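Local coordinates for eukaryotic peptide chain release factor GTP-binding subunit (Schizosaccharomyces pombe, PDB 1R5B), which belongs to the translational GTP-binding proteins related to elongation factor Tu and forms the GTP-binding subunit (eRF3) of a eukaryotic peptide chain release factor, at residues L313-Y319 / V335-G341; A272-P277 / K292-I298; Q347-V351 / I388-V392. The contacts are given in a common frame with arbitrary orientation. Residue numbers count along the deposited sequence, not the author numbering.

Contact 1: L313-Y319 / V335-G341; sequences LEVTAIY and VRLRVRG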
loop_
_atom_site.group_PDB
_atom_site.type_symbol
_atom_site.label_atom_id
_atom_site.label_comp_id
_atom_site.label_asym_id
_atom_site.label_seq_id
_atom_site.Cartn_x
_atom_site.Cartn_y
_atom_site.Cartn_z
ATOM N N LEU A 313 26.267 -1.962 -2.781
ATOM C CA LEU A 313 26.538 -2.935 -1.716
ATOM C C LEU A 313 25.812 -4.248 -2.006
ATOM O O LEU A 313 24.813 -4.267 -2.709
ATOM C CB LEU A 313 26.044 -2.416 -0.367
ATOM C CG LEU A 313 26.699 -1.183 0.258
ATOM C CD1 LEU A 313 25.846 -0.711 1.428
ATOM C CD2 LEU A 313 28.139 -1.466 0.720
ATOM N N GLU A 314 26.304 -5.344 -1.447
ATOM C CA GLU A 314 25.638 -6.623 -1.587
ATOM C C GLU A 314 24.895 -6.987 -0.303
ATOM O O GLU A 314 25.474 -6.999 0.773
ATOM C CB GLU A 314 26.646 -7.708 -1.937
ATOM C CG GLU A 314 26.000 -8.977 -2.483
ATOM C CD GLU A 314 26.936 -10.167 -2.541
ATOM O OE1 GLU A 314 28.148 -10.022 -2.245
ATOM O OE2 GLU A 314 26.449 -11.262 -2.891
ATOM N N VAL A 315 23.604 -7.274 -0.420
ATOM C CA VAL A 315 22.832 -7.840 0.681
ATOM C C VAL A 315 23.126 -9.349 0.827
ATOM O O VAL A 315 22.709 -10.142 -0.008
ATOM C CB VAL A 315 21.328 -7.621 0.442
ATOM C CG1 VAL A 315 20.486 -8.355 1.484
ATOM C CG2 VAL A 315 21.018 -6.130 0.443
ATOM N N THR A 316 23.845 -9.735 1.879
ATOM C CA THR A 316 24.213 -11.143 2.100
ATOM C C THR A 316 23.241 -11.914 2.996
ATOM O O THR A 316 23.314 -13.146 3.078
ATOM C CB THR A 316 25.644 -11.258 2.693
ATOM O OG1 THR A 316 25.712 -10.590 3.960
ATOM C CG2 THR A 316 26.662 -10.530 1.823
ATOM N N ALA A 317 22.354 -11.199 3.679
ATOM C CA ALA A 317 21.347 -11.852 4.509
ATOM C C ALA A 317 20.191 -10.925 4.858
ATOM O O ALA A 317 20.378 -9.725 4.976
ATOM C CB ALA A 317 21.983 -12.405 5.782
ATOM N N ILE A 318 19.012 -11.516 5.032
ATOM C CA ILE A 318 17.795 -10.808 5.406
ATOM C C ILE A 318 17.199 -11.436 6.666
ATOM O O ILE A 318 17.178 -12.654 6.799
ATOM C CB ILE A 318 16.759 -10.895 4.255
ATOM C CG1 ILE A 318 17.385 -10.451 2.926
ATOM C CG2 ILE A 318 15.521 -10.057 4.572
ATOM C CD1 ILE A 318 16.500 -10.700 1.728
ATOM N N TYR A 319 16.697 -10.597 7.567
ATOM C CA TYR A 319 16.061 -11.054 8.808
ATOM C C TYR A 319 14.788 -10.251 9.073
ATOM O O TYR A 319 14.734 -9.055 8.796
ATOM C CB TYR A 319 17.006 -10.887 10.006
ATOM C CG TYR A 319 18.326 -11.625 9.908
ATOM C CD1 TYR A 319 19.458 -11.008 9.376
ATOM C CD2 TYR A 319 18.455 -12.930 10.382
ATOM C CE1 TYR A 319 20.684 -11.681 9.306
ATOM C CE2 TYR A 319 19.674 -13.611 10.313
ATOM C CZ TYR A 319 20.781 -12.982 9.776
ATOM O OH TYR A 319 21.972 -13.659 9.701
ATOM N N VAL A 335 12.625 -5.173 7.690
ATOM C CA VAL A 335 13.733 -6.102 7.546
ATOM C C VAL A 335 15.014 -5.579 8.164
ATOM O O VAL A 335 15.154 -4.392 8.432
ATOM C CB VAL A 335 13.997 -6.425 6.062
ATOM C CG1 VAL A 335 12.809 -7.186 5.477
ATOM C CG2 VAL A 335 14.291 -5.150 5.256
ATOM N N ARG A 336 15.938 -6.507 8.388
ATOM C CA ARG A 336 17.290 -6.217 8.850
ATOM C C ARG A 336 18.244 -6.922 7.892
ATOM O O ARG A 336 18.209 -8.150 7.759
ATOM C CB ARG A 336 17.489 -6.716 10.275
ATOM C CG ARG A 336 16.659 -5.955 11.292
ATOM C CD ARG A 336 15.861 -6.844 12.238
ATOM N NE ARG A 336 14.916 -6.073 13.052
ATOM C CZ ARG A 336 14.739 -6.216 14.370
ATOM N NH1 ARG A 336 15.432 -7.110 15.067
ATOM N NH2 ARG A 336 13.848 -5.457 15.003
ATOM N N LEU A 337 19.073 -6.132 7.217
ATOM C CA LEU A 337 19.880 -6.609 6.117
ATOM C C LEU A 337 21.356 -6.544 6.460
ATOM O O LEU A 337 21.887 -5.460 6.690
ATOM C CB LEU A 337 19.633 -5.726 4.904
ATOM C CG LEU A 337 18.180 -5.472 4.485
ATOM C CD1 LEU A 337 18.179 -4.659 3.218
ATOM C CD2 LEU A 337 17.414 -6.777 4.279
ATOM N N ARG A 338 22.032 -7.685 6.507
ATOM C CA ARG A 338 23.486 -7.650 6.515
ATOM C C ARG A 338 23.961 -7.278 5.117
ATOM O O ARG A 338 23.435 -7.778 4.127
ATOM C CB ARG A 338 24.107 -8.978 6.946
ATOM C CG ARG A 338 25.633 -8.904 7.026
ATOM C CD ARG A 338 26.312 -10.094 7.676
ATOM N NE ARG A 338 25.944 -10.230 9.083
ATOM C CZ ARG A 338 24.975 -11.008 9.553
ATOM N NH1 ARG A 338 24.230 -11.743 8.742
ATOM N NH2 ARG A 338 24.747 -11.050 10.858
ATOM N N VAL A 339 24.952 -6.398 5.049
ATOM C CA VAL A 339 25.490 -5.931 3.775
ATOM C C VAL A 339 27.007 -6.031 3.737
ATOM O O VAL A 339 27.661 -6.049 4.766
ATOM C CB VAL A 339 25.054 -4.477 3.451
ATOM C CG1 VAL A 339 23.545 -4.391 3.370
ATOM C CG2 VAL A 339 25.589 -3.482 4.476
ATOM N N ARG A 340 27.545 -6.077 2.527
ATOM C CA ARG A 340 28.962 -6.303 2.283
ATOM C C ARG A 340 29.480 -5.259 1.300
ATOM O O ARG A 340 28.790 -4.923 0.327
ATOM C CB ARG A 340 29.161 -7.706 1.704
ATOM C CG ARG A 340 30.593 -8.061 1.356
ATOM C CD ARG A 340 30.714 -9.333 0.548
ATOM N NE ARG A 340 30.998 -10.496 1.389
ATOM C CZ ARG A 340 32.117 -11.221 1.358
ATOM N NH1 ARG A 340 33.118 -10.932 0.526
ATOM N NH2 ARG A 340 32.242 -12.257 2.181
ATOM N N GLY A 341 30.701 -4.769 1.559
ATOM C CA GLY A 341 31.351 -3.748 0.735
ATOM C C GLY A 341 31.720 -2.493 1.519
ATOM O O GLY A 341 31.747 -2.490 2.774
HETATM O O HOH W 1 25.390 -12.945 6.173
#
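Two neighbouring antiparallel strand segments run at 136° to each other, and their axes approach to 4.5 Å. Six backbone hydrogen bonds, one of them weak, join the groups that face each other across the two strands; the outward-facing ones serve neighbouring strands. At one end Glu314 N donates to Arg340 O (3.1 Å) and Arg340 N to Glu314 O (2.9 Å). At the other, Tyr319 N reaches Arg336 O (2.9 Å) and Arg336 N reaches Tyr319 O (2.8 Å). Between them the register slips by one residue: Thr316 N donates to Arg338 O (3.0 Å), while Arg338 N makes only a weak bond to Ala317 O (3.0 Å). Thr316 is thus the extra residue of a beta bulge, consistent with its psi of -13°, and its carbonyl is taken by Lys300 NZ. Leu313, Val315 and Ile318 use their backbones on strands 302-307 and 325-330, and Val335 and Leu337 use theirs on strand 287-292.

The Arg338 guanidinium is well supplied: NH1 donates to Tyr319 OH (3.1 Å, 174°) and to a water that also bonds Thr316 OG1, and NE makes a weak bond to Leu285 O. Arg336 forms a salt bridge with Asp323. On the other face Ile318 CG2 meets Leu337 CD2 (3.8 Å), and Val315 CG2 meets Val339 CG1 (4.2 Å). One polar face and one buried apolar face suit the curled antiparallel beta-barrel that follows the GTP-binding domain in elongation factor Tu relatives.

Contact 2: A272-P277 / K292-I298; sequences APFIMP and KIEAGSI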
loop_
_atom_site.group_PDB
_atom_site.type_symbol
_atom_site.label_atom_id
_atom_site.label_comp_id
_atom_site.label_asym_id
_atom_site.label_seq_id
_atom_site.Cartn_x
_atom_site.Cartn_y
_atom_site.Cartn_z
ATOM N N ALA A 272 7.767 -2.706 -8.597
ATOM C CA ALA A 272 8.471 -1.456 -8.715
ATOM C C ALA A 272 9.919 -1.642 -8.269
ATOM O O ALA A 272 10.246 -2.607 -7.574
ATOM C CB ALA A 272 7.800 -0.404 -7.830
ATOM N N PRO A 273 10.781 -0.698 -8.615
ATOM C CA PRO A 273 12.171 -0.727 -8.119
ATOM C C PRO A 273 12.234 -0.761 -6.596
ATOM O O PRO A 273 11.434 -0.103 -5.945
ATOM C CB PRO A 273 12.758 0.593 -8.628
ATOM C CG PRO A 273 11.869 1.006 -9.781
ATOM C CD PRO A 273 10.502 0.476 -9.466
ATOM N N PHE A 274 13.171 -1.515 -6.042
ATOM C CA PHE A 274 13.370 -1.616 -4.597
ATOM C C PHE A 274 13.659 -0.233 -4.003
ATOM O O PHE A 274 14.455 0.538 -4.554
ATOM C CB PHE A 274 14.532 -2.584 -4.321
ATOM C CG PHE A 274 14.880 -2.771 -2.854
ATOM C CD1 PHE A 274 13.997 -3.381 -1.979
ATOM C CD2 PHE A 274 16.125 -2.385 -2.371
ATOM C CE1 PHE A 274 14.331 -3.574 -0.626
ATOM C CE2 PHE A 274 16.469 -2.586 -1.020
ATOM C CZ PHE A 274 15.571 -3.171 -0.154
ATOM N N ILE A 275 12.986 0.073 -2.900
ATOM C CA ILE A 275 13.224 1.274 -2.113
ATOM C C ILE A 275 13.078 0.934 -0.630
ATOM O O ILE A 275 12.050 0.420 -0.230
ATOM C CB ILE A 275 12.207 2.359 -2.467
ATOM C CG1 ILE A 275 12.286 2.702 -3.969
ATOM C CG2 ILE A 275 12.453 3.600 -1.581
ATOM C CD1 ILE A 275 11.216 3.658 -4.461
ATOM N N MET A 276 14.101 1.216 0.172
ATOM C CA MET A 276 14.066 0.993 1.623
ATOM C C MET A 276 14.898 2.064 2.312
ATOM O O MET A 276 16.119 1.971 2.315
ATOM C CB MET A 276 14.619 -0.387 2.024
ATOM C CG MET A 276 14.540 -0.641 3.540
ATOM S SD MET A 276 15.550 -1.951 4.219
ATOM C CE MET A 276 16.939 -1.164 4.495
ATOM N N PRO A 277 14.249 3.071 2.889
ATOM C CA PRO A 277 14.942 4.025 3.758
ATOM C C PRO A 277 15.592 3.318 4.943
ATOM O O PRO A 277 14.999 2.403 5.504
ATOM C CB PRO A 277 13.820 4.949 4.236
ATOM C CG PRO A 277 12.717 4.785 3.222
ATOM C CD PRO A 277 12.818 3.387 2.742
ATOM N N LYS A 292 12.054 -0.322 6.613
ATOM C CA LYS A 292 10.805 -0.846 6.052
ATOM C C LYS A 292 10.880 -0.680 4.545
ATOM O O LYS A 292 11.112 0.414 4.062
ATOM C CB LYS A 292 9.599 -0.069 6.606
ATOM C CG LYS A 292 8.185 -0.639 6.275
ATOM C CD LYS A 292 7.104 0.479 6.303
ATOM C CE LYS A 292 5.673 -0.073 6.280
ATOM N NZ LYS A 292 4.566 0.930 5.952
ATOM N N ILE A 293 10.675 -1.759 3.807
ATOM C CA ILE A 293 10.690 -1.697 2.351
ATOM C C ILE A 293 9.462 -0.914 1.873
ATOM O O ILE A 293 8.344 -1.268 2.198
ATOM C CB ILE A 293 10.717 -3.095 1.750
ATOM C CG1 ILE A 293 11.924 -3.859 2.286
ATOM C CG2 ILE A 293 10.784 -3.000 0.238
ATOM C CD1 ILE A 293 11.965 -5.327 1.880
ATOM N N GLU A 294 9.687 0.184 1.157
ATOM C CA GLU A 294 8.588 1.023 0.659
ATOM C C GLU A 294 8.104 0.607 -0.716
ATOM O O GLU A 294 6.942 0.816 -1.054
ATOM C CB GLU A 294 9.001 2.486 0.629
ATOM C CG GLU A 294 9.293 3.050 2.012
ATOM C CD GLU A 294 8.102 2.994 2.955
ATOM O OE1 GLU A 294 6.926 3.050 2.511
ATOM O OE2 GLU A 294 8.367 2.912 4.166
ATOM N N ALA A 295 8.985 -0.003 -1.489
ATOM C CA ALA A 295 8.635 -0.470 -2.806
ATOM C C ALA A 295 9.532 -1.619 -3.185
ATOM O O ALA A 295 10.672 -1.699 -2.743
ATOM C CB ALA A 295 8.811 0.679 -3.819
ATOM N N GLY A 296 9.013 -2.488 -4.036
ATOM C CA GLY A 296 9.796 -3.503 -4.717
ATOM C C GLY A 296 10.076 -4.692 -3.838
ATOM O O GLY A 296 9.372 -4.938 -2.863
ATOM N N SER A 297 11.100 -5.448 -4.192
ATOM C CA SER A 297 11.456 -6.651 -3.434
ATOM C C SER A 297 12.968 -6.847 -3.390
ATOM O O SER A 297 13.707 -6.218 -4.134
ATOM C CB SER A 297 10.792 -7.864 -4.065
ATOM O OG SER A 297 11.437 -8.184 -5.275
ATOM N N ILE A 298 13.420 -7.747 -2.531
ATOM C CA ILE A 298 14.849 -8.010 -2.369
ATOM C C ILE A 298 15.073 -9.505 -2.082
ATOM O O ILE A 298 14.351 -10.110 -1.293
ATOM C CB ILE A 298 15.426 -7.075 -1.254
ATOM C CG1 ILE A 298 16.943 -7.114 -1.205
ATOM C CG2 ILE A 298 14.892 -7.452 0.122
ATOM C CD1 ILE A 298 17.595 -6.307 -2.238
HETATM O O HOH W 2 12.093 -4.574 -6.984
HETATM O O HOH W 3 12.438 2.723 6.604
#
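Phe274 is the main bump here, with 99 Å² covered by segment 292-298. Its ring settles into a hollow lined by Ile293 and Ile298: CE1 lies 3.7 Å from Ile293 CG2, and Ile298 CB stands 4.1 Å from the ring centroid, 26° off the normal, a CH-pi contact. Next to it Gly296 leaves a gap that the backbone of segment 272-277 fills, with Ala272 O 3.0 Å from Gly296 CA; any CB there would collide. Ala295 CB fits a shallow pocket formed by Pro273 O (3.5 Å), Ile275 CD1 (3.9 Å) and Ala272 CB (4.3 Å). Glu294 and Ala295 both face Ile275 in a classic beta bulge: Ile275 N donates to Ala295 O (2.9 Å), and Ile275 O accepts from Glu294 N (2.8 Å) and, weakly, Ala295 N (3.3 Å). Pro277 CD rests on Glu294 CG (3.6 Å). Met276 bonds through its backbone to Leu352 of strand 351-353, and Phe274 to Ser354 just beyond it, while Phe274 O also accepts from Thr353 OG1; Met276 and Ile293 pack on Val335 of strand 334-340, and helix 443-446 touches Ile275, Pro277 and Glu294.

Contact 3: Q347-V351 / I388-V392; sequences QTGYV and IHTAV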
loop_
_atom_site.group_PDB
_atom_site.type_symbol
_atom_site.label_atom_id
_atom_site.label_comp_id
_atom_site.label_asym_id
_atom_site.label_seq_id
_atom_site.Cartn_x
_atom_site.Cartn_y
_atom_site.Cartn_z
ATOM N N GLN A 347 24.662 6.297 6.060
ATOM C CA GLN A 347 24.042 6.748 7.305
ATOM C C GLN A 347 22.538 6.585 7.222
ATOM O O GLN A 347 22.017 6.194 6.182
ATOM C CB GLN A 347 24.433 8.195 7.617
ATOM C CG GLN A 347 23.985 9.233 6.581
ATOM C CD GLN A 347 24.644 10.605 6.784
ATOM O OE1 GLN A 347 23.996 11.641 6.602
ATOM N NE2 GLN A 347 25.923 10.610 7.158
ATOM N N THR A 348 21.841 6.856 8.320
ATOM C CA THR A 348 20.380 6.736 8.325
ATOM C C THR A 348 19.795 7.896 7.531
ATOM O O THR A 348 20.330 8.997 7.541
ATOM C CB THR A 348 19.803 6.702 9.755
ATOM O OG1 THR A 348 19.982 7.975 10.392
ATOM C CG2 THR A 348 20.567 5.719 10.645
ATOM N N GLY A 349 18.719 7.632 6.807
ATOM C CA GLY A 349 18.095 8.642 5.976
ATOM C C GLY A 349 18.444 8.401 4.531
ATOM O O GLY A 349 17.715 8.825 3.634
ATOM N N TYR A 350 19.576 7.732 4.311
ATOM C CA TYR A 350 19.954 7.262 2.989
ATOM C C TYR A 350 19.077 6.079 2.664
ATOM O O TYR A 350 18.446 5.504 3.544
ATOM C CB TYR A 350 21.432 6.865 2.964
ATOM C CG TYR A 350 22.415 8.030 3.006
ATOM C CD1 TYR A 350 23.784 7.792 2.892
ATOM C CD2 TYR A 350 21.991 9.360 3.142
ATOM C CE1 TYR A 350 24.707 8.834 2.914
ATOM C CE2 TYR A 350 22.916 10.413 3.160
ATOM C CZ TYR A 350 24.273 10.138 3.054
ATOM O OH TYR A 350 25.211 11.146 3.069
ATOM N N VAL A 351 19.023 5.707 1.399
ATOM C CA VAL A 351 18.005 4.768 0.966
ATOM C C VAL A 351 18.615 3.670 0.124
ATOM O O VAL A 351 19.317 3.954 -0.848
ATOM C CB VAL A 351 16.904 5.491 0.173
ATOM C CG1 VAL A 351 15.881 4.496 -0.362
ATOM C CG2 VAL A 351 16.218 6.529 1.041
ATOM N N ILE A 388 11.793 13.542 5.983
ATOM C CA ILE A 388 10.975 12.991 4.873
ATOM C C ILE A 388 10.647 11.524 5.002
ATOM O O ILE A 388 9.571 11.085 4.592
ATOM C CB ILE A 388 11.602 13.166 3.489
ATOM C CG1 ILE A 388 12.503 14.380 3.438
ATOM C CG2 ILE A 388 10.506 13.295 2.421
ATOM C CD1 ILE A 388 12.891 14.765 2.010
ATOM N N HIS A 389 11.570 10.728 5.503
ATOM C CA HIS A 389 11.204 9.347 5.814
ATOM C C HIS A 389 11.975 9.124 7.068
ATOM O O HIS A 389 11.614 9.651 8.109
ATOM C CB HIS A 389 11.554 8.377 4.665
ATOM C CG HIS A 389 12.680 8.853 3.801
ATOM N ND1 HIS A 389 12.478 9.653 2.701
ATOM C CD2 HIS A 389 14.017 8.687 3.902
ATOM C CE1 HIS A 389 13.640 9.962 2.165
ATOM N NE2 HIS A 389 14.592 9.387 2.873
ATOM N N THR A 390 13.075 8.413 6.963
ATOM C CA THR A 390 14.015 8.317 8.036
ATOM C C THR A 390 15.126 9.380 7.856
ATOM O O THR A 390 16.209 9.242 8.410
ATOM C CB THR A 390 14.550 6.870 8.055
ATOM O OG1 THR A 390 15.458 6.692 9.143
ATOM C CG2 THR A 390 15.389 6.558 6.833
ATOM N N ALA A 391 14.843 10.461 7.127
ATOM C CA ALA A 391 15.905 11.337 6.619
ATOM C C ALA A 391 16.492 12.326 7.644
ATOM O O ALA A 391 17.615 12.118 8.121
ATOM C CB ALA A 391 15.448 12.062 5.368
ATOM N N VAL A 392 15.770 13.401 7.965
ATOM C CA VAL A 392 16.317 14.477 8.832
ATOM C C VAL A 392 17.441 15.261 8.123
ATOM O O VAL A 392 18.593 14.813 8.104
ATOM C CB VAL A 392 16.866 13.938 10.213
ATOM C CG1 VAL A 392 17.480 15.070 11.047
ATOM C CG2 VAL A 392 15.779 13.200 11.008
HETATM O O HOH W 4 19.966 11.538 7.439
#
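His389 adopts an unusual side-chain conformation, with chi1 at 26°, between rotamer wells, and chi2 at -89°. This pose carries its ring toward segment 347-351, where NE2 donates to Gly349 O at 3.3 Å with an angle of 141°; the carbonyl lies at the ring edge, near its plane. Val351, a t rotamer, places CG2 3.8 Å from the same His389 NE2, so an apolar methyl lies close to the polar contact.

Gly349 belongs to a type II beta turn from Gln347 to Tyr350, closed by a weak bond from Tyr350 N to Gln347 O (3.4 Å). Its phi of 104° and psi of -25° call for glycine, and so does the crowding: its CA is 3.1 Å from Thr390 O and 3.5 Å from Ala391 CA, where a CB would clash with Ala391 O. The turn leads into strand 351-353 of the beta-barrel, whereas segment 388-392 follows strand 385-387 of the C-terminal beta domain, making this a junction between two beta domains, as in elongation factor relatives.

Thr390 takes the t rotamer, and its OG1 is hydrogen-bonded to Ile278 O and weakly to Asp22 OD2. Thr348, a p rotamer, approaches only loosely, its CB 4.4 Å from Thr390 OG1. A water donates to both Thr348 O (2.6 Å) and Ala391 O (2.5 Å), bridging the backbones beside the turn.

Overall arrangement
From the N terminus, contact 2 comes first and closes a loop of 14 residues that holds most of the hairpin of strands 275-283 and 287-292. Contact 1 follows, closing 15 residues that include strand 325-330. Contact 3 closes last, across 36 residues, and brings a barrel turn to the C-terminal beta domain. The three stand in series, so none nests in or crosses another. Contact 2 touches both of the others: Met276 SD is 3.6 Å from Val335 CG2 of contact 1, and Pro277 CB is 3.4 Å from Thr390 CG2 of contact 3. Contacts 1 and 3 do not touch, their nearest atoms being about 8 Å apart.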